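Local atomic coordinates of aerobactin synthase IucA (Klebsiella pneumoniae subsp. pneumoniae, PDB entry 5JM8), a protein that binds ATP and acts as an NIS synthetase in making the siderophore aerobactin, probably by joining citrate to an acetylated hydroxylysine. Residues Tyr485-Val488 with Asn489-Ala493; Asn362-Val365 with Ser366-Ala370; Leu194-Asn197 with Leu198-Leu202; Arg299-Arg302 with Leu303-Ala307. All coordinates share one frame; numbering follows the deposited sequence.

Contacts 1 and 2 meet at ATP: their centres are 12 Å apart, and each presents a side chain to the adenine, N489 from helix 475-500 and V365 from helix 364-368. They also touch directly, with A493 O 3.7 Å from T368 CB and S490 O 4.0 Å from L364 CD2. Contacts 3 and 4 form a second pair, with centres 15 Å apart, in which L194 of the loop before helix 198-209 packs on helix 294-306; its CD1 is 3.5 Å from A304 CB. Contact 3 is remote from contact 1, about 25 Å between nearest atoms. Contact 4 is closer to the ligand, the side chain of R299 ending about 9 Å from ATP.

Contact 1 of 4, residues Tyr485-Val488 with Asn489-Ala493. With ATP (adenosine-5'-triphosphate), chain I.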
loop_
_atom_site.group_PDB
_atom_site.type_symbol
_atom_site.label_atom_id
_atom_site.label_comp_id
_atom_site.label_asym_id
_atom_site.label_seq_id
_atom_site.Cartn_x
_atom_site.Cartn_y
_atom_site.Cartn_z
ATOM N N TYR A 485 23.126 -31.523 5.334
ATOM C CA TYR A 485 22.304 -30.326 5.423
ATOM C C TYR A 485 21.728 -29.910 4.074
ATOM O O TYR A 485 20.559 -29.540 3.988
ATOM C CB TYR A 485 23.118 -29.169 6.005
ATOM C CG TYR A 485 23.464 -29.335 7.468
ATOM C CD1 TYR A 485 22.533 -29.060 8.459
ATOM C CD2 TYR A 485 24.724 -29.761 7.859
ATOM C CE1 TYR A 485 22.849 -29.214 9.797
ATOM C CE2 TYR A 485 25.048 -29.914 9.194
ATOM C CZ TYR A 485 24.108 -29.637 10.157
ATOM O OH TYR A 485 24.426 -29.787 11.486
ATOM N N LEU A 486 22.540 -29.991 3.024
ATOM C CA LEU A 486 22.209 -29.331 1.764
ATOM C C LEU A 486 21.487 -30.221 0.752
ATOM O O LEU A 486 20.874 -29.710 -0.185
ATOM C CB LEU A 486 23.484 -28.767 1.134
ATOM C CG LEU A 486 23.320 -27.900 -0.120
ATOM C CD1 LEU A 486 22.302 -26.786 0.085
ATOM C CD2 LEU A 486 24.660 -27.317 -0.531
ATOM N N LEU A 487 21.546 -31.538 0.936
ATOM C CA LEU A 487 20.857 -32.461 0.036
ATOM C C LEU A 487 19.805 -33.288 0.765
ATOM O O LEU A 487 18.673 -33.404 0.297
ATOM C CB LEU A 487 21.857 -33.392 -0.651
ATOM C CG LEU A 487 22.705 -32.735 -1.740
ATOM C CD1 LEU A 487 23.911 -33.587 -2.052
ATOM C CD2 LEU A 487 21.879 -32.492 -2.995
ATOM N N VAL A 488 20.180 -33.871 1.899
ATOM C CA VAL A 488 19.245 -34.675 2.676
ATOM C C VAL A 488 18.236 -33.770 3.370
ATOM O O VAL A 488 17.033 -33.873 3.132
ATOM C CB VAL A 488 19.966 -35.545 3.730
ATOM C CG1 VAL A 488 18.961 -36.339 4.560
ATOM C CG2 VAL A 488 20.957 -36.482 3.060
ATOM N N ASN A 489 18.731 -32.882 4.224
ATOM C CA ASN A 489 17.863 -31.988 4.983
ATOM C C ASN A 489 17.613 -30.680 4.233
ATOM O O ASN A 489 17.757 -29.591 4.790
ATOM C CB ASN A 489 18.471 -31.702 6.362
ATOM C CG ASN A 489 17.495 -31.011 7.296
ATOM O OD1 ASN A 489 16.285 -31.062 7.087
ATOM N ND2 ASN A 489 18.015 -30.363 8.330
ATOM N N SER A 490 17.233 -30.796 2.963
ATOM C CA SER A 490 16.963 -29.628 2.132
ATOM C C SER A 490 16.390 -30.022 0.779
ATOM O O SER A 490 15.186 -29.921 0.544
ATOM C CB SER A 490 18.238 -28.810 1.920
ATOM O OG SER A 490 18.335 -27.759 2.864
ATOM N N THR A 491 17.270 -30.470 -0.106
ATOM C CA THR A 491 16.901 -30.750 -1.482
ATOM C C THR A 491 15.903 -31.897 -1.572
ATOM O O THR A 491 14.937 -31.826 -2.325
ATOM C CB THR A 491 18.143 -31.085 -2.318
ATOM O OG1 THR A 491 19.117 -30.048 -2.154
ATOM C CG2 THR A 491 17.787 -31.225 -3.792
ATOM N N PHE A 492 16.131 -32.955 -0.803
ATOM C CA PHE A 492 15.268 -34.127 -0.877
ATOM C C PHE A 492 13.897 -33.848 -0.259
ATOM O O PHE A 492 12.934 -34.557 -0.544
ATOM C CB PHE A 492 15.927 -35.330 -0.194
ATOM C CG PHE A 492 17.162 -35.839 -0.904
ATOM C CD1 PHE A 492 17.444 -35.466 -2.210
ATOM C CD2 PHE A 492 18.038 -36.697 -0.260
ATOM C CE1 PHE A 492 18.576 -35.936 -2.855
ATOM C CE2 PHE A 492 19.172 -37.167 -0.902
ATOM C CZ PHE A 492 19.439 -36.787 -2.197
ATOM N N ALA A 493 13.802 -32.813 0.573
ATOM C CA ALA A 493 12.511 -32.400 1.110
ATOM C C ALA A 493 11.688 -31.757 0.005
ATOM O O ALA A 493 10.462 -31.867 -0.020
ATOM C CB ALA A 493 12.687 -31.440 2.267
HETATM P PG ATP I . 18.477 -18.641 13.198
HETATM O O1G ATP I . 17.535 -17.572 13.691
HETATM O O2G ATP I . 18.204 -19.079 11.779
HETATM O O3G ATP I . 19.933 -18.344 13.461
HETATM P PB ATP I . 19.095 -20.977 14.816
HETATM O O1B ATP I . 18.424 -21.429 16.089
HETATM O O2B ATP I . 20.494 -20.407 14.873
HETATM O O3B ATP I . 18.088 -19.955 14.062
HETATM P PA ATP I . 19.550 -23.707 14.078
HETATM O O1A ATP I . 20.551 -23.666 15.204
HETATM O O2A ATP I . 19.931 -24.334 12.759
HETATM O O3A ATP I . 19.069 -22.202 13.765
HETATM O "O5'" ATP I . 18.192 -24.415 14.565
HETATM C "C5'" ATP I . 17.124 -24.517 13.629
HETATM C "C4'" ATP I . 15.765 -24.472 14.314
HETATM O "O4'" ATP I . 14.759 -24.641 13.313
HETATM C "C3'" ATP I . 15.573 -25.572 15.346
HETATM O "O3'" ATP I . 15.093 -25.004 16.571
HETATM C "C2'" ATP I . 14.554 -26.524 14.746
HETATM O "O2'" ATP I . 13.588 -26.945 15.707
HETATM C "C1'" ATP I . 13.887 -25.725 13.640
HETATM N N9 ATP I . 13.654 -26.545 12.430
HETATM C C8 ATP I . 12.444 -26.766 11.892
HETATM N N7 ATP I . 12.543 -27.554 10.792
HETATM C C5 ATP I . 13.844 -27.843 10.619
HETATM C C6 ATP I . 14.633 -28.625 9.647
HETATM N N6 ATP I . 14.002 -29.258 8.630
HETATM N N1 ATP I . 15.974 -28.678 9.819
HETATM C C2 ATP I . 16.590 -28.044 10.836
HETATM N N3 ATP I . 15.928 -27.316 11.753
HETATM C C4 ATP I . 14.578 -27.178 11.703
#
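The adenine pocket draws on an irregular, wider pi-type turn of helix 475-500, where Y485-V488 meets N489-A493 and N489 projects to the nucleotide. Its carboxamide pairs with the Watson-Crick edge of the base: N489 ND2 donates to ATP N1 at 3.0 Å with an N-H...N angle of 164°, and ATP N6 returns a longer bond to N489 OD1 (3.3 Å). The two bonds together fix the rotation of the amide. N489 is also the centre of an inverse gamma turn, closed by a weak bond from S490 N to V488 O, and the helix is kinked here, where S490 N has no bond to the turn before. Beyond the kink, T491 OG1 gives its proton to L486 O at 2.7 Å and lies in that carbonyl's plane. The torsion turning T491 OG1 back beside its own nitrogen (chi1 -53°) makes this reach possible. Regular spacing is not restored at once, since F492 N bonds to L487 O at 2.8 Å, a step of five residues. The same carbonyl oxygen sits 3.1 Å above one face of the F492 ring, offset toward the rim, while V488 CG2 approaches F492 CE2 at 4.4 Å. Around this turn, L486 and T491 pack on L410 of helix 394-420, F492 reaches M510 of helix 506-521, and L487, V488 and F492 touch W539 of strand 538-540.

Contact 2 of 4, residues Asn362-Val365 with Ser366-Ala370; sequences NVLV and SLTQA. With ATP (adenosine-5'-triphosphate), chain I.
V365, S366 and L367 carry the short helix 364-368, which follows directly on strand 360-363. V365 faces the nucleotide: with CG1 between the backbone N and the carbonyl carbon (chi1 65°), its CG2 methyl is left opposite the nitrogen and comes to 3.4 Å from ATP N7, a van der Waals contact near N7 and N6 of the adenine. The backbone oxygen of V365 accepts from Q369 N at 3.3 Å, with the donor 41° out of the carbonyl plane. A water that donates to V365 O at 2.9 Å also bonds T368 OG1, bridging the last turn. S366 turns back to the strand end, its backbone N giving a weak bond to V363 O; its OG lies 3.3 Å from V363 CG1 and is hydrogen-bonded to A141 O. L367 reaches N362 instead, whose ND2 is hydrogen-bonded to L136 O. L367 CD2 lies 3.9 Å from N362 OD1 and CD1 4.1 Å from N362 CB, the two side chains crossing at about a right angle. L367 N and T368 N share L364 O: the T368 bond (3.2 Å) is nearly linear, 166° at the hydrogen, whereas L367 N lies well above the carbonyl plane. In the fold, N362 and L364 make backbone bonds to V433 and I431 of strand 431-435, V363 touches E142 of helix 138-142, and L364 and T368 lean on V494 of helix 475-500.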
loop_
_atom_site.group_PDB
_atom_site.type_symbol
_atom_site.label_atom_id
_atom_site.label_comp_id
_atom_site.label_asym_id
_atom_site.label_seq_id
_atom_site.Cartn_x
_atom_site.Cartn_y
_atom_site.Cartn_z
ATOM N N ASN A 362 10.581 -16.891 0.984
ATOM C CA ASN A 362 10.102 -17.830 1.996
ATOM C C ASN A 362 11.196 -18.778 2.471
ATOM O O ASN A 362 12.030 -19.224 1.681
ATOM C CB ASN A 362 8.934 -18.664 1.458
ATOM C CG ASN A 362 7.811 -17.819 0.877
ATOM O OD1 ASN A 362 7.080 -18.272 -0.004
ATOM N ND2 ASN A 362 7.661 -16.594 1.371
ATOM N N VAL A 363 11.178 -19.100 3.760
ATOM C CA VAL A 363 12.062 -20.132 4.278
ATOM C C VAL A 363 11.596 -21.478 3.721
ATOM O O VAL A 363 10.403 -21.783 3.714
ATOM C CB VAL A 363 12.086 -20.154 5.819
ATOM C CG1 VAL A 363 10.714 -20.521 6.380
ATOM C CG2 VAL A 363 13.160 -21.107 6.319
ATOM N N LEU A 364 12.547 -22.271 3.242
ATOM C CA LEU A 364 12.239 -23.490 2.503
ATOM C C LEU A 364 11.443 -24.498 3.332
ATOM O O LEU A 364 10.556 -25.176 2.810
ATOM C CB LEU A 364 13.539 -24.131 2.006
ATOM C CG LEU A 364 13.438 -25.433 1.207
ATOM C CD1 LEU A 364 12.649 -25.229 -0.074
ATOM C CD2 LEU A 364 14.831 -25.979 0.905
ATOM N N VAL A 365 11.754 -24.581 4.623
ATOM C CA VAL A 365 11.196 -25.616 5.490
ATOM C C VAL A 365 9.674 -25.524 5.614
ATOM O O VAL A 365 8.997 -26.530 5.825
ATOM C CB VAL A 365 11.823 -25.549 6.902
ATOM C CG1 VAL A 365 11.455 -24.249 7.603
ATOM C CG2 VAL A 365 11.391 -26.742 7.735
ATOM N N SER A 366 9.140 -24.317 5.483
ATOM C CA SER A 366 7.702 -24.111 5.588
ATOM C C SER A 366 6.990 -24.579 4.321
ATOM O O SER A 366 5.823 -24.968 4.360
ATOM C CB SER A 366 7.394 -22.636 5.852
ATOM O OG SER A 366 8.009 -22.200 7.051
ATOM N N LEU A 367 7.706 -24.551 3.201
ATOM C CA LEU A 367 7.120 -24.901 1.913
ATOM C C LEU A 367 7.032 -26.411 1.757
ATOM O O LEU A 367 6.007 -26.950 1.343
ATOM C CB LEU A 367 7.943 -24.303 0.768
ATOM C CG LEU A 367 8.068 -22.781 0.747
ATOM C CD1 LEU A 367 9.084 -22.352 -0.293
ATOM C CD2 LEU A 367 6.719 -22.135 0.473
ATOM N N THR A 368 8.121 -27.088 2.096
ATOM C CA THR A 368 8.199 -28.537 1.971
ATOM C C THR A 368 7.307 -29.256 2.977
ATOM O O THR A 368 6.832 -30.360 2.707
ATOM C CB THR A 368 9.625 -29.027 2.181
ATOM O OG1 THR A 368 10.031 -28.703 3.515
ATOM C CG2 THR A 368 10.571 -28.376 1.186
ATOM N N GLN A 369 7.107 -28.629 4.137
ATOM C CA GLN A 369 6.328 -29.209 5.235
ATOM C C GLN A 369 5.033 -29.851 4.758
ATOM O O GLN A 369 4.249 -29.240 4.029
ATOM C CB GLN A 369 6.006 -28.136 6.287
ATOM C CG GLN A 369 4.890 -28.520 7.283
ATOM C CD GLN A 369 4.499 -27.382 8.213
ATOM O OE1 GLN A 369 4.419 -27.556 9.428
ATOM N NE2 GLN A 369 4.241 -26.214 7.643
ATOM N N ALA A 370 4.815 -31.090 5.184
ATOM C CA ALA A 370 3.580 -31.790 4.877
ATOM C C ALA A 370 2.414 -31.062 5.529
ATOM O O ALA A 370 2.501 -30.633 6.679
ATOM C CB ALA A 370 3.651 -33.230 5.350
HETATM P PG ATP I . 18.477 -18.641 13.198
HETATM O O1G ATP I . 17.535 -17.572 13.691
HETATM O O2G ATP I . 18.204 -19.079 11.779
HETATM O O3G ATP I . 19.933 -18.344 13.461
HETATM P PB ATP I . 19.095 -20.977 14.816
HETATM O O1B ATP I . 18.424 -21.429 16.089
HETATM O O2B ATP I . 20.494 -20.407 14.873
HETATM O O3B ATP I . 18.088 -19.955 14.062
HETATM P PA ATP I . 19.550 -23.707 14.078
HETATM O O1A ATP I . 20.551 -23.666 15.204
HETATM O O2A ATP I . 19.931 -24.334 12.759
HETATM O O3A ATP I . 19.069 -22.202 13.765
HETATM O "O5'" ATP I . 18.192 -24.415 14.565
HETATM C "C5'" ATP I . 17.124 -24.517 13.629
HETATM C "C4'" ATP I . 15.765 -24.472 14.314
HETATM O "O4'" ATP I . 14.759 -24.641 13.313
HETATM C "C3'" ATP I . 15.573 -25.572 15.346
HETATM O "O3'" ATP I . 15.093 -25.004 16.571
HETATM C "C2'" ATP I . 14.554 -26.524 14.746
HETATM O "O2'" ATP I . 13.588 -26.945 15.707
HETATM C "C1'" ATP I . 13.887 -25.725 13.640
HETATM N N9 ATP I . 13.654 -26.545 12.430
HETATM C C8 ATP I . 12.444 -26.766 11.892
HETATM N N7 ATP I . 12.543 -27.554 10.792
HETATM C C5 ATP I . 13.844 -27.843 10.619
HETATM C C6 ATP I . 14.633 -28.625 9.647
HETATM N N6 ATP I . 14.002 -29.258 8.630
HETATM N N1 ATP I . 15.974 -28.678 9.819
HETATM C C2 ATP I . 16.590 -28.044 10.836
HETATM N N3 ATP I . 15.928 -27.316 11.753
HETATM C C4 ATP I . 14.578 -27.178 11.703
HETATM O O HOH W 1 9.564 -29.250 6.572
#

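Contact 3 of 4, residues Leu194-Asn197 with Leu198-Leu202; sequences LHLN and LQQRL
Helix 198-209 begins just after a loop that leaves strand 189-193, and its first turn is closed by reciprocal bonds between N197 and Q200. N197 OD1 accepts from Q200 N at 2.7 Å, the donor lying almost on the extension of the side-chain C=O. A chi1 of 64° sets the carboxamide of N197 between its own backbone N and carbonyl carbon, from where OD1 faces the first turn. In return, N197 N donates to Q200 OE1 at 2.8 Å, from a position 36° out of the glutamine's amide plane. This exchange is a capping box with N197 as N-cap: each residue's side chain accepts from the other's backbone NH. It brings the two amides face to face, stacked with planes 27° apart and N197 ND2 3.5 Å from Q200 CD. Helical bonding then starts with R201 N to N197 O, 3.1 Å. L196 flanks the box, its CB 3.7 Å from Q200 CB and its CD1 3.9 Å from R201 CD. The bends of R201 at chi2 and chi3 carry its guanidinium back past the loop to salt bridges with D328 and D275. At the subunit boundary, Q200 NE2 bonds L217 O of the second subunit, Q199 NE2 bonds D219 of that subunit, and L196 packs on its N215.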
loop_
_atom_site.group_PDB
_atom_site.type_symbol
_atom_site.label_atom_id
_atom_site.label_comp_id
_atom_site.label_asym_id
_atom_site.label_seq_id
_atom_site.Cartn_x
_atom_site.Cartn_y
_atom_site.Cartn_z
ATOM N N LEU A 194 29.990 -3.264 12.915
ATOM C CA LEU A 194 30.648 -2.767 11.709
ATOM C C LEU A 194 29.897 -1.566 11.146
ATOM O O LEU A 194 28.721 -1.365 11.453
ATOM C CB LEU A 194 30.737 -3.867 10.648
ATOM C CG LEU A 194 31.644 -5.059 10.964
ATOM C CD1 LEU A 194 31.591 -6.076 9.834
ATOM C CD2 LEU A 194 33.077 -4.611 11.208
ATOM N N HIS A 195 30.589 -0.768 10.335
ATOM C CA HIS A 195 29.998 0.392 9.667
ATOM C C HIS A 195 29.629 1.473 10.679
ATOM O O HIS A 195 30.098 2.609 10.587
ATOM C CB HIS A 195 28.773 -0.031 8.851
ATOM C CG HIS A 195 28.984 -1.285 8.061
ATOM N ND1 HIS A 195 29.962 -1.399 7.095
ATOM C CD2 HIS A 195 28.354 -2.483 8.099
ATOM C CE1 HIS A 195 29.921 -2.611 6.570
ATOM N NE2 HIS A 195 28.952 -3.288 7.162
ATOM N N LEU A 196 28.779 1.111 11.634
ATOM C CA LEU A 196 28.516 1.937 12.803
ATOM C C LEU A 196 29.184 1.287 14.008
ATOM O O LEU A 196 29.277 0.061 14.073
ATOM C CB LEU A 196 27.013 2.082 13.043
ATOM C CG LEU A 196 26.142 2.519 11.864
ATOM C CD1 LEU A 196 24.671 2.370 12.225
ATOM C CD2 LEU A 196 26.464 3.949 11.473
ATOM N N ASN A 197 29.660 2.089 14.957
ATOM C CA ASN A 197 30.175 1.533 16.203
ATOM C C ASN A 197 29.000 1.038 17.042
ATOM O O ASN A 197 27.843 1.232 16.665
ATOM C CB ASN A 197 31.024 2.561 16.973
ATOM C CG ASN A 197 30.231 3.779 17.432
ATOM O OD1 ASN A 197 29.033 3.703 17.696
ATOM N ND2 ASN A 197 30.913 4.911 17.543
ATOM N N LEU A 198 29.288 0.407 18.175
ATOM C CA LEU A 198 28.242 -0.195 18.995
ATOM C C LEU A 198 27.246 0.839 19.511
ATOM O O LEU A 198 26.037 0.609 19.497
ATOM C CB LEU A 198 28.859 -0.943 20.174
ATOM C CG LEU A 198 27.854 -1.553 21.152
ATOM C CD1 LEU A 198 26.941 -2.551 20.449
ATOM C CD2 LEU A 198 28.585 -2.210 22.305
ATOM N N GLN A 199 27.764 1.970 19.978
ATOM C CA GLN A 199 26.932 3.056 20.480
ATOM C C GLN A 199 25.923 3.496 19.427
ATOM O O GLN A 199 24.764 3.772 19.736
ATOM C CB GLN A 199 27.804 4.244 20.896
ATOM C CG GLN A 199 27.027 5.411 21.485
ATOM C CD GLN A 199 27.915 6.575 21.866
ATOM O OE1 GLN A 199 29.124 6.560 21.628
ATOM N NE2 GLN A 199 27.315 7.600 22.459
ATOM N N GLN A 200 26.381 3.546 18.182
ATOM C CA GLN A 200 25.575 4.029 17.071
ATOM C C GLN A 200 24.509 3.026 16.622
ATOM O O GLN A 200 23.414 3.429 16.223
ATOM C CB GLN A 200 26.485 4.386 15.895
ATOM C CG GLN A 200 27.334 5.630 16.124
ATOM C CD GLN A 200 28.516 5.722 15.173
ATOM O OE1 GLN A 200 28.850 4.760 14.481
ATOM N NE2 GLN A 200 29.153 6.887 15.134
ATOM N N ARG A 201 24.818 1.730 16.674
ATOM C CA ARG A 201 23.834 0.708 16.308
ATOM C C ARG A 201 22.614 0.777 17.209
ATOM O O ARG A 201 21.486 0.903 16.734
ATOM C CB ARG A 201 24.417 -0.710 16.394
ATOM C CG ARG A 201 25.045 -1.279 15.118
ATOM C CD ARG A 201 24.178 -1.171 13.863
ATOM N NE ARG A 201 23.479 -2.401 13.500
ATOM C CZ ARG A 201 24.069 -3.523 13.097
ATOM N NH1 ARG A 201 25.391 -3.614 13.038
ATOM N NH2 ARG A 201 23.324 -4.574 12.770
ATOM N N LEU A 202 22.857 0.687 18.513
ATOM C CA LEU A 202 21.790 0.671 19.502
ATOM C C LEU A 202 20.962 1.946 19.426
ATOM O O LEU A 202 19.763 1.937 19.703
ATOM C CB LEU A 202 22.377 0.497 20.903
ATOM C CG LEU A 202 23.237 -0.758 21.085
ATOM C CD1 LEU A 202 23.868 -0.790 22.470
ATOM C CD2 LEU A 202 22.411 -2.014 20.844
#

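Contact 4 of 4, residues Arg299-Arg302 with Leu303-Ala307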
loop_
_atom_site.group_PDB
_atom_site.type_symbol
_atom_site.label_atom_id
_atom_site.label_comp_id
_atom_site.label_asym_id
_atom_site.label_seq_id
_atom_site.Cartn_x
_atom_site.Cartn_y
_atom_site.Cartn_z
ATOM N N ARG A 299 31.681 -15.452 15.118
ATOM C CA ARG A 299 31.624 -16.079 13.800
ATOM C C ARG A 299 30.911 -15.188 12.798
ATOM O O ARG A 299 31.308 -15.102 11.636
ATOM C CB ARG A 299 30.909 -17.427 13.866
ATOM C CG ARG A 299 31.643 -18.496 14.638
ATOM C CD ARG A 299 30.876 -19.805 14.586
ATOM N NE ARG A 299 31.567 -20.889 15.276
ATOM C CZ ARG A 299 31.045 -22.095 15.473
ATOM N NH1 ARG A 299 29.824 -22.370 15.037
ATOM N NH2 ARG A 299 31.740 -23.028 16.110
ATOM N N GLY A 300 29.842 -14.540 13.253
ATOM C CA GLY A 300 29.084 -13.634 12.412
ATOM C C GLY A 300 29.914 -12.421 12.052
ATOM O O GLY A 300 29.919 -11.976 10.904
ATOM N N MET A 301 30.617 -11.884 13.042
ATOM C CA MET A 301 31.513 -10.755 12.826
ATOM C C MET A 301 32.609 -11.142 11.844
ATOM O O MET A 301 32.937 -10.389 10.928
ATOM C CB MET A 301 32.137 -10.295 14.147
ATOM C CG MET A 301 31.148 -9.752 15.167
ATOM S SD MET A 301 30.227 -8.310 14.603
ATOM C CE MET A 301 31.543 -7.154 14.232
ATOM N N ARG A 302 33.171 -12.329 12.052
ATOM C CA ARG A 302 34.244 -12.849 11.213
ATOM C C ARG A 302 33.821 -12.906 9.750
ATOM O O ARG A 302 34.553 -12.469 8.861
ATOM C CB ARG A 302 34.659 -14.240 11.700
ATOM C CG ARG A 302 35.770 -14.892 10.892
ATOM C CD ARG A 302 36.276 -16.158 11.562
ATOM N NE ARG A 302 36.761 -15.892 12.916
ATOM C CZ ARG A 302 36.222 -16.380 14.031
ATOM N NH1 ARG A 302 35.175 -17.197 13.990
ATOM N NH2 ARG A 302 36.749 -16.057 15.204
ATOM N N LEU A 303 32.631 -13.441 9.510
ATOM C CA LEU A 303 32.088 -13.534 8.162
ATOM C C LEU A 303 31.751 -12.148 7.617
ATOM O O LEU A 303 31.903 -11.886 6.425
ATOM C CB LEU A 303 30.844 -14.430 8.152
ATOM C CG LEU A 303 30.189 -14.713 6.797
ATOM C CD1 LEU A 303 31.150 -15.436 5.862
ATOM C CD2 LEU A 303 28.914 -15.522 6.982
ATOM N N ALA A 304 31.298 -11.260 8.498
ATOM C CA ALA A 304 30.913 -9.912 8.093
ATOM C C ALA A 304 32.128 -9.085 7.677
ATOM O O ALA A 304 32.077 -8.349 6.693
ATOM C CB ALA A 304 30.165 -9.220 9.218
ATOM N N ARG A 305 33.216 -9.199 8.435
ATOM C CA ARG A 305 34.462 -8.517 8.094
ATOM C C ARG A 305 35.057 -9.100 6.819
ATOM O O ARG A 305 35.665 -8.389 6.019
ATOM C CB ARG A 305 35.473 -8.632 9.234
ATOM C CG ARG A 305 35.088 -7.874 10.483
ATOM C CD ARG A 305 36.169 -7.974 11.538
ATOM N NE ARG A 305 35.788 -7.285 12.765
ATOM C CZ ARG A 305 35.895 -5.975 12.949
ATOM N NH1 ARG A 305 36.369 -5.197 11.981
ATOM N NH2 ARG A 305 35.522 -5.438 14.103
ATOM N N LEU A 306 34.876 -10.403 6.643
ATOM C CA LEU A 306 35.347 -11.088 5.449
ATOM C C LEU A 306 34.532 -10.668 4.231
ATOM O O LEU A 306 35.012 -10.742 3.099
ATOM C CB LEU A 306 35.270 -12.603 5.648
ATOM C CG LEU A 306 35.955 -13.491 4.606
ATOM C CD1 LEU A 306 37.442 -13.179 4.498
ATOM C CD2 LEU A 306 35.742 -14.957 4.952
ATOM N N ALA A 307 33.302 -10.220 4.466
ATOM C CA ALA A 307 32.414 -9.829 3.376
ATOM C C ALA A 307 32.782 -8.468 2.794
ATOM O O ALA A 307 32.189 -8.029 1.806
ATOM C CB ALA A 307 30.972 -9.822 3.851
#
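Four successive i to i+4 hydrogen bonds join R299-R302 to L303-A307, from L303 N to R299 O (3.0 Å), A304 N to G300 O (2.9 Å), R305 N to M301 O (2.8 Å) and L306 N to R302 O (3.0 Å). Residues 299-306 are regular alpha-helix, the C-terminal half of helix 294-306. The third bond is the straightest at the hydrogen (165°), and its donor also lies nearly in line with the C=O; the other three donors tilt from the carbonyl plane. Between the segments the side chains meet mainly backbone. The CB of A304 rests 3.2 Å from G300 O, and R305 lays its CB and CG over M301 O, with CG at 3.3 Å. L306 CB lies at a similar 3.3 Å from R302 O. Further out, the long side chains diverge to partners in other parts of the fold. R299 makes a salt bridge with E470 and R302 one with E466, so two successive turns are held to the segment between helices 458-462 and 475-500, while R305 pairs with E192 at the end of strand 189-193. The leucines serve apolar neighbours: L303 touches W312 of helix 310-318, and L306 packs on F453, W460 and L461. On another side of the helix, the M301 chain curls through three torsions near -60° instead of extending. Its methyl CE thereby comes alongside the guanidinium of the next turn, 4.3 Å from R305 NH2, the same nitrogen that bonds E192 OE2.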